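Local coordinates for chemotaxis protein cheA (Thermotoga maritima, PDB 1TQG) that probably relays phosphate in bacterial chemotaxis signalling, as the phosphotransferase (Hpt) domain of a histidine kinase, at residues G8-E13 and K49-T54; E40-L45 and K73-E78. All blocks are in the same frame, centred on the assembly; numbering follows the deposited sequence. Where two conformers were deposited one is given.

Contact 1: G8-E13 and K49-T54; sequences GVFVDE and KGMAGT
Met51 reaches across from helix 35-55 and meets helix 3-30 at Phe10 and Glu13. Its CG stands anti to the carbonyl carbon, and the chain runs straight on to SD. A bend at chi3 (68°) then turns the terminal methyl. Met51 CE comes to rest 3.5 Å from Glu13 CB, so the methyl packs on the aliphatic root of the glutamate and not on its carboxylate. The same methyl also lies near the backbone oxygen of Phe10.

Phe10 reaches the other way. Its CG is anti to the backbone N (chi1 175°), and this swings the ring across to the opposing helix. The two side chains pass each other at a slant. Phe10 CE1 is 3.9 Å from Met51 CB and 3.6 Å from Met51 O, which lies obliquely to the ring. Ala52 N approaches the rim near the ring plane, 4.0 Å from Phe10 CE1.

The two helices belong to the antiparallel helical bundle of the Hpt domain. Over these short segments their axes approach to 11.3 Å and run at 170°. At that spacing the contact is made by long side chains, and the nearest CA pair, Phe10 and Met51, is 7.7 Å apart.

The Phe10 ring is buried. It packs edge-to-face with Phe57 and touches Met60 of helix 58-75, which Ala52 touches as well. Glu13 and Met51 were each modelled in two conformers, so the methyl contact describes one of the deposited states.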
ATOM      1  N   GLY A   8       4.760 -10.518  14.496  1.00 13.22           N
ATOM      2  CA  GLY A   8       4.687 -11.554  13.464  1.00 14.02           C
ATOM      3  C   GLY A   8       3.363 -11.550  12.745  1.00 12.47           C
ATOM      4  O   GLY A   8       3.276 -11.703  11.518  1.00 13.28           O
ATOM      5  N   VAL A   9       2.285 -11.358  13.496  1.00 12.57           N
ATOM      6  CA  VAL A   9       0.947 -11.285  12.901  1.00 12.35           C
ATOM      7  C   VAL A   9       0.841 -10.042  11.979  1.00 11.82           C
ATOM      8  O   VAL A   9       0.346 -10.114  10.849  1.00 12.47           O
ATOM      9  CB  VAL A   9      -0.144 -11.265  13.963  1.00 12.77           C
ATOM     10  CG1 VAL A   9      -1.512 -10.989  13.328  1.00 15.57           C
ATOM     11  CG2 VAL A   9      -0.172 -12.572  14.744  1.00 15.94           C
ATOM     12  N   PHE A  10       1.292  -8.899  12.465  1.00 11.73           N
ATOM     13  CA  PHE A  10       1.343  -7.699  11.699  1.00 11.89           C
ATOM     14  C   PHE A  10       2.095  -7.898  10.361  1.00 12.19           C
ATOM     15  O   PHE A  10       1.590  -7.474   9.301  1.00 13.21           O
ATOM     16  CB  PHE A  10       2.009  -6.580  12.510  1.00 13.54           C
ATOM     17  CG  PHE A  10       2.211  -5.298  11.751  1.00 12.55           C
ATOM     18  CD1 PHE A  10       1.206  -4.368  11.690  1.00 14.93           C
ATOM     19  CD2 PHE A  10       3.402  -5.000  11.185  1.00 16.34           C
ATOM     20  CE1 PHE A  10       1.400  -3.166  11.017  1.00 16.57           C
ATOM     21  CE2 PHE A  10       3.575  -3.852  10.419  1.00 18.65           C
ATOM     22  CZ  PHE A  10       2.566  -2.914  10.368  1.00 15.82           C
ATOM     23  N   VAL A  11       3.264  -8.504  10.435  1.00 11.79           N
ATOM     24  CA  VAL A  11       4.038  -8.691   9.172  1.00 14.01           C
ATOM     25  C   VAL A  11       3.283  -9.623   8.236  1.00 13.14           C
ATOM     26  O   VAL A  11       3.184  -9.357   7.041  1.00 14.53           O
ATOM     27  CB  VAL A  11       5.462  -9.199   9.543  1.00 16.36           C
ATOM     28  CG1 VAL A  11       6.189  -9.578   8.255  1.00 17.98           C
ATOM     29  CG2 VAL A  11       6.264  -8.156  10.259  1.00 20.11           C
ATOM     30  N   ASP A  12       2.688 -10.712   8.760  1.00 13.66           N
ATOM     31  CA  ASP A  12       1.960 -11.647   7.904  1.00 14.68           C
ATOM     32  C   ASP A  12       0.779 -10.952   7.244  1.00 13.39           C
ATOM     33  O   ASP A  12       0.478 -11.130   6.038  1.00 15.21           O
ATOM     34  CB  ASP A  12       1.512 -12.835   8.768  1.00 16.90           C
ATOM     35  CG  ASP A  12       0.727 -13.884   8.084  1.00 19.74           C
ATOM     36  OD1 ASP A  12       1.217 -14.493   7.116  1.00 22.85           O
ATOM     37  OD2 ASP A  12      -0.445 -14.139   8.428  1.00 32.92           O
ATOM     38  N   GLU A  13       0.040 -10.185   8.019  1.00 12.81           N
ATOM     39  CA  GLU A  13      -1.125  -9.491   7.458  1.00 14.59           C
ATOM     40  C   GLU A  13      -0.701  -8.464   6.429  1.00 15.17           C
ATOM     41  O   GLU A  13      -1.290  -8.303   5.343  1.00 17.61           O
ATOM     42  CB  GLU A  13      -1.953  -8.857   8.563  1.00 16.94           C
ATOM     43  CG  GLU A  13      -2.593  -9.922   9.466  1.00 19.64           C
ATOM     44  CD  GLU A  13      -4.023 -10.189   9.045  0.61 25.84           C
ATOM     45  OE1 GLU A  13      -4.483 -11.265   9.507  0.61 30.11           O
ATOM     46  OE2 GLU A  13      -4.756  -9.443   8.342  0.61 35.18           O
ATOM     47  N   LYS A  49      -2.189   1.690   6.078  1.00 13.37           N
ATOM     48  CA  LYS A  49      -2.002   2.891   6.891  1.00 14.03           C
ATOM     49  C   LYS A  49      -2.600   2.679   8.255  1.00 13.98           C
ATOM     50  O   LYS A  49      -2.019   3.051   9.292  1.00 15.32           O
ATOM     51  CB  LYS A  49      -2.680   4.078   6.205  1.00 14.32           C
ATOM     52  CG  LYS A  49      -2.440   5.441   6.862  1.00 17.52           C
ATOM     53  CD  LYS A  49      -3.287   6.519   6.283  1.00 25.09           C
ATOM     54  CE  LYS A  49      -4.777   6.470   6.529  1.00 40.14           C
ATOM     55  NZ  LYS A  49      -5.536   7.722   6.290  1.00 45.17           N
ATOM     56  N   GLY A  50      -3.809   2.144   8.287  1.00 14.87           N
ATOM     57  CA  GLY A  50      -4.467   1.935   9.561  1.00 16.66           C
ATOM     58  C   GLY A  50      -3.772   0.899  10.441  1.00 15.49           C
ATOM     59  O   GLY A  50      -3.685   1.055  11.670  1.00 18.08           O
ATOM     60  N   MET A  51      -3.290  -0.180   9.834  1.00 14.86           N
ATOM     61  CA  MET A  51      -2.498  -1.156  10.601  1.00 15.65           C
ATOM     62  C   MET A  51      -1.267  -0.523  11.186  1.00 13.75           C
ATOM     63  O   MET A  51      -0.917  -0.744  12.367  1.00 14.52           O
ATOM     64  CB  MET A  51      -2.120  -2.282   9.634  1.00 17.86           C
ATOM     65  CG  MET A  51      -3.358  -3.042   9.208  1.00 21.22           C
ATOM     66  SD  MET A  51      -2.866  -4.294   8.028  0.75 34.09           S
ATOM     67  CE  MET A  51      -1.927  -5.368   9.134  0.75 38.57           C
ATOM     68  N   ALA A  52      -0.543   0.219  10.397  1.00 13.00           N
ATOM     69  CA  ALA A  52       0.658   0.883  10.913  1.00 12.64           C
ATOM     70  C   ALA A  52       0.284   1.805  12.066  1.00 13.49           C
ATOM     71  O   ALA A  52       1.017   1.862  13.065  1.00 14.68           O
ATOM     72  CB  ALA A  52       1.356   1.618   9.801  1.00 13.64           C
ATOM     73  N   GLY A  53      -0.840   2.532  11.970  1.00 14.42           N
ATOM     74  CA  GLY A  53      -1.207   3.426  13.026  1.00 17.05           C
ATOM     75  C   GLY A  53      -1.477   2.730  14.331  1.00 16.12           C
ATOM     76  O   GLY A  53      -1.154   3.211  15.432  1.00 17.65           O
ATOM     77  N   THR A  54      -2.065   1.528  14.297  1.00 15.96           N
ATOM     78  CA  THR A  54      -2.399   0.836  15.559  1.00 17.07           C
ATOM     79  C   THR A  54      -1.132   0.279  16.188  1.00 15.15           C
ATOM     80  O   THR A  54      -1.164  -0.013  17.375  1.00 18.24           O
ATOM     81  CB  THR A  54      -3.459  -0.262  15.389  1.00 21.79           C
ATOM     82  OG1 THR A  54      -2.885  -1.339  14.661  1.00 23.60           O
ATOM     83  CG2 THR A  54      -4.661   0.236  14.653  1.00 31.22           C
TER

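Contact 2: E40-L45 and K73-E78; sequences EAFRAL and KARNSE
Arg75 lays its guanidinium over one face of the Phe42 ring. The planes are 22° apart and the group centres are 4.4 Å from each other, so this is a stacked cation-pi contact. Arg75 NE sits over the ring centre, 3.9 Å from Phe42 CD2. Arg75 NH2 extends toward the far rim, 4.0 Å from Phe42 CE2. The methylene Arg75 CD covers the near side, 4.0 Å from Phe42 CG.

The Arg75 chain starts with CG between the backbone N and the carbonyl carbon (chi1 85°). From there it is extended to NE, which carries the flat group across to helix 35-55. Asp72, one turn earlier on helix 58-75, forms a salt bridge with Arg75 NE and helps to position it. Asp72 and Leu71 also touch the Phe42 side chain, and Arg75 packs on Ile38 and Asn39.

Arg75 is the last residue of its helix. A Schellman motif ends the helix just beyond it, with Glu78 N bonded to Lys73 O at 2.9 Å and Ser77 at positive phi. An alanine in place of Phe42 would remove the ring, and the Arg75 guanidinium would probably lose its flat support and become freer to turn. The positive charge of Arg75 is probably balanced by the carboxylate of Asp72 and eased by the pi face of Phe42, at the protein surface.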
ATOM      1  N   GLU A  40      -9.316  -0.525  -5.644  1.00 16.86           N
ATOM      2  CA  GLU A  40      -8.678  -1.647  -4.991  1.00 19.47           C
ATOM      3  C   GLU A  40      -7.346  -1.274  -4.367  1.00 17.57           C
ATOM      4  O   GLU A  40      -6.992  -1.674  -3.263  1.00 18.12           O
ATOM      5  CB  GLU A  40      -8.391  -2.781  -5.960  1.00 26.80           C
ATOM      6  CG  GLU A  40      -9.517  -3.606  -6.427  1.00 30.09           C
ATOM      7  CD  GLU A  40      -9.121  -4.743  -7.354  1.00 33.45           C
ATOM      8  OE1 GLU A  40      -7.989  -5.233  -7.543  1.00 44.37           O
ATOM      9  OE2 GLU A  40     -10.111  -5.149  -7.954  1.00 32.70           O
ATOM     10  N   ALA A  41      -6.575  -0.570  -5.180  1.00 16.56           N
ATOM     11  CA  ALA A  41      -5.284  -0.131  -4.667  1.00 17.13           C
ATOM     12  C   ALA A  41      -5.433   0.856  -3.532  1.00 15.20           C
ATOM     13  O   ALA A  41      -4.691   0.707  -2.511  1.00 15.75           O
ATOM     14  CB  ALA A  41      -4.501   0.486  -5.819  1.00 18.04           C
ATOM     15  N   PHE A  42      -6.315   1.833  -3.670  1.00 14.66           N
ATOM     16  CA  PHE A  42      -6.589   2.731  -2.581  1.00 14.43           C
ATOM     17  C   PHE A  42      -6.925   1.985  -1.271  1.00 13.74           C
ATOM     18  O   PHE A  42      -6.384   2.293  -0.224  1.00 14.36           O
ATOM     19  CB  PHE A  42      -7.723   3.713  -3.016  1.00 14.72           C
ATOM     20  CG  PHE A  42      -8.173   4.553  -1.826  1.00 15.53           C
ATOM     21  CD1 PHE A  42      -7.414   5.633  -1.388  1.00 15.23           C
ATOM     22  CD2 PHE A  42      -9.303   4.204  -1.145  1.00 24.89           C
ATOM     23  CE1 PHE A  42      -7.764   6.321  -0.249  1.00 20.28           C
ATOM     24  CE2 PHE A  42      -9.660   4.895   0.009  1.00 28.41           C
ATOM     25  CZ  PHE A  42      -8.874   5.953   0.452  1.00 26.47           C
ATOM     26  N   ARG A  43      -7.825   0.998  -1.367  1.00 14.45           N
ATOM     27  CA  ARG A  43      -8.315   0.301  -0.203  1.00 15.20           C
ATOM     28  C   ARG A  43      -7.196  -0.463   0.540  1.00 15.21           C
ATOM     29  O   ARG A  43      -7.117  -0.466   1.760  1.00 15.30           O
ATOM     30  CB  ARG A  43      -9.406  -0.701  -0.509  1.00 16.69           C
ATOM     31  CG  ARG A  43     -10.659   0.011  -1.001  1.00 20.09           C
ATOM     32  CD  ARG A  43     -11.788  -0.960  -1.085  1.00 25.48           C
ATOM     33  NE  ARG A  43     -11.762  -1.827  -2.233  1.00 37.93           N
ATOM     34  CZ  ARG A  43     -12.342  -1.664  -3.431  1.00 36.35           C
ATOM     35  NH1 ARG A  43     -13.036  -0.583  -3.772  1.00 30.30           N
ATOM     36  NH2 ARG A  43     -12.199  -2.628  -4.340  1.00 28.19           N
ATOM     37  N   ALA A  44      -6.317  -1.080  -0.277  1.00 14.50           N
ATOM     38  CA  ALA A  44      -5.196  -1.813   0.342  1.00 14.34           C
ATOM     39  C   ALA A  44      -4.257  -0.860   1.048  1.00 13.63           C
ATOM     40  O   ALA A  44      -3.814  -1.121   2.150  1.00 14.29           O
ATOM     41  CB  ALA A  44      -4.479  -2.595  -0.766  1.00 16.26           C
ATOM     42  N   LEU A  45      -3.922   0.275   0.409  1.00 13.97           N
ATOM     43  CA  LEU A  45      -3.054   1.259   1.046  1.00 13.09           C
ATOM     44  C   LEU A  45      -3.683   1.822   2.291  1.00 13.76           C
ATOM     45  O   LEU A  45      -2.980   2.099   3.278  1.00 13.91           O
ATOM     46  CB  LEU A  45      -2.694   2.373   0.055  1.00 14.23           C
ATOM     47  CG  LEU A  45      -1.714   1.939  -1.045  1.00 14.99           C
ATOM     48  CD1 LEU A  45      -1.807   2.931  -2.201  1.00 17.38           C
ATOM     49  CD2 LEU A  45      -0.332   1.777  -0.504  1.00 16.92           C
ATOM     50  N   LYS A  73      -6.464  10.786  -5.180  1.00 14.56           N
ATOM     51  CA  LYS A  73      -6.575  11.773  -6.289  1.00 14.51           C
ATOM     52  C   LYS A  73      -7.023  11.061  -7.555  1.00 14.68           C
ATOM     53  O   LYS A  73      -7.909  11.531  -8.274  1.00 16.72           O
ATOM     54  CB  LYS A  73      -5.273  12.524  -6.429  1.00 15.48           C
ATOM     55  CG  LYS A  73      -4.970  13.534  -5.297  1.00 17.07           C
ATOM     56  CD  LYS A  73      -3.612  14.188  -5.575  1.00 20.32           C
ATOM     57  CE  LYS A  73      -3.306  15.217  -4.520  1.00 25.02           C
ATOM     58  NZ  LYS A  73      -1.842  15.416  -4.329  1.00 29.95           N
ATOM     59  N   ALA A  74      -6.447   9.895  -7.836  1.00 14.28           N
ATOM     60  CA  ALA A  74      -6.754   9.229  -9.089  1.00 13.70           C
ATOM     61  C   ALA A  74      -8.196   8.723  -9.077  1.00 13.36           C
ATOM     62  O   ALA A  74      -8.893   8.776 -10.080  1.00 14.79           O
ATOM     63  CB  ALA A  74      -5.776   8.093  -9.283  1.00 13.54           C
ATOM     64  N   ARG A  75      -8.700   8.227  -7.912  1.00 13.81           N
ATOM     65  CA  ARG A  75     -10.057   7.676  -7.893  1.00 15.60           C
ATOM     66  C   ARG A  75     -11.092   8.805  -8.049  1.00 15.47           C
ATOM     67  O   ARG A  75     -12.214   8.549  -8.438  1.00 17.96           O
ATOM     68  CB  ARG A  75     -10.250   6.748  -6.686  1.00 17.10           C
ATOM     69  CG  ARG A  75     -10.635   7.491  -5.424  1.00 16.77           C
ATOM     70  CD  ARG A  75     -10.671   6.499  -4.287  1.00 19.68           C
ATOM     71  NE  ARG A  75     -10.985   7.112  -3.040  1.00 20.68           N
ATOM     72  CZ  ARG A  75     -12.166   7.134  -2.395  1.00 21.57           C
ATOM     73  NH1 ARG A  75     -13.233   6.547  -2.849  1.00 24.40           N
ATOM     74  NH2 ARG A  75     -12.239   7.762  -1.211  1.00 29.24           N
ATOM     75  N   ASN A  76     -10.779  10.062  -7.718  1.00 14.39           N
ATOM     76  CA  ASN A  76     -11.672  11.196  -7.909  1.00 15.64           C
ATOM     77  C   ASN A  76     -11.354  11.903  -9.211  1.00 15.04           C
ATOM     78  O   ASN A  76     -11.790  13.026  -9.428  1.00 15.33           O
ATOM     79  CB  ASN A  76     -11.480  12.172  -6.740  1.00 19.25           C
ATOM     80  CG  ASN A  76     -12.061  11.758  -5.458  1.00 19.98           C
ATOM     81  OD1 ASN A  76     -11.519  11.097  -4.534  1.00 26.59           O
ATOM     82  ND2 ASN A  76     -13.332  12.045  -5.364  1.00 28.64           N
ATOM     83  N   SER A  77     -10.575  11.290 -10.104  1.00 14.78           N
ATOM     84  CA  SER A  77     -10.212  11.791 -11.421  1.00 15.04           C
ATOM     85  C   SER A  77      -9.517  13.126 -11.369  1.00 15.02           C
ATOM     86  O   SER A  77      -9.532  13.893 -12.310  1.00 17.53           O
ATOM     87  CB  SER A  77     -11.464  11.880 -12.332  1.00 17.49           C
ATOM     88  OG  SER A  77     -11.947  10.595 -12.624  1.00 18.34           O
ATOM     89  N   GLU A  78      -8.749  13.391 -10.311  1.00 16.60           N
ATOM     90  CA  GLU A  78      -7.967  14.596 -10.163  1.00 17.90           C
ATOM     91  C   GLU A  78      -6.647  14.522 -10.914  1.00 19.72           C
ATOM     92  O   GLU A  78      -6.088  15.535 -11.300  1.00 20.41           O
ATOM     93  CB  GLU A  78      -7.759  14.912  -8.673  1.00 18.87           C
ATOM     94  CG  GLU A  78      -8.997  15.249  -7.855  1.00 20.82           C
ATOM     95  CD  GLU A  78      -8.984  15.124  -6.367  0.58 21.68           C
ATOM     96  OE1 GLU A  78     -10.060  15.083  -5.699  0.58 31.74           O
ATOM     97  OE2 GLU A  78      -7.893  15.070  -5.778  0.58 23.65           O
TER

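In the fold
From the N terminus, the chain first runs along helix 3-30, where 8-13 supplies the first half of contact 1. It then turns into helix 35-55, which carries 40-45 of contact 2 and, further on, 49-54, where contact 1 closes. The chain turns back through helix 58-75 and reaches 73-78, which closes contact 2. The two closures therefore cross rather than nest. Contact 1 ties helix 3-30 to helix 35-55, and contact 2 ties helix 35-55 to the end of helix 58-75. Their centres are about 20 Å apart, on opposite sides of the chain's centre, with helix 35-55 common to both.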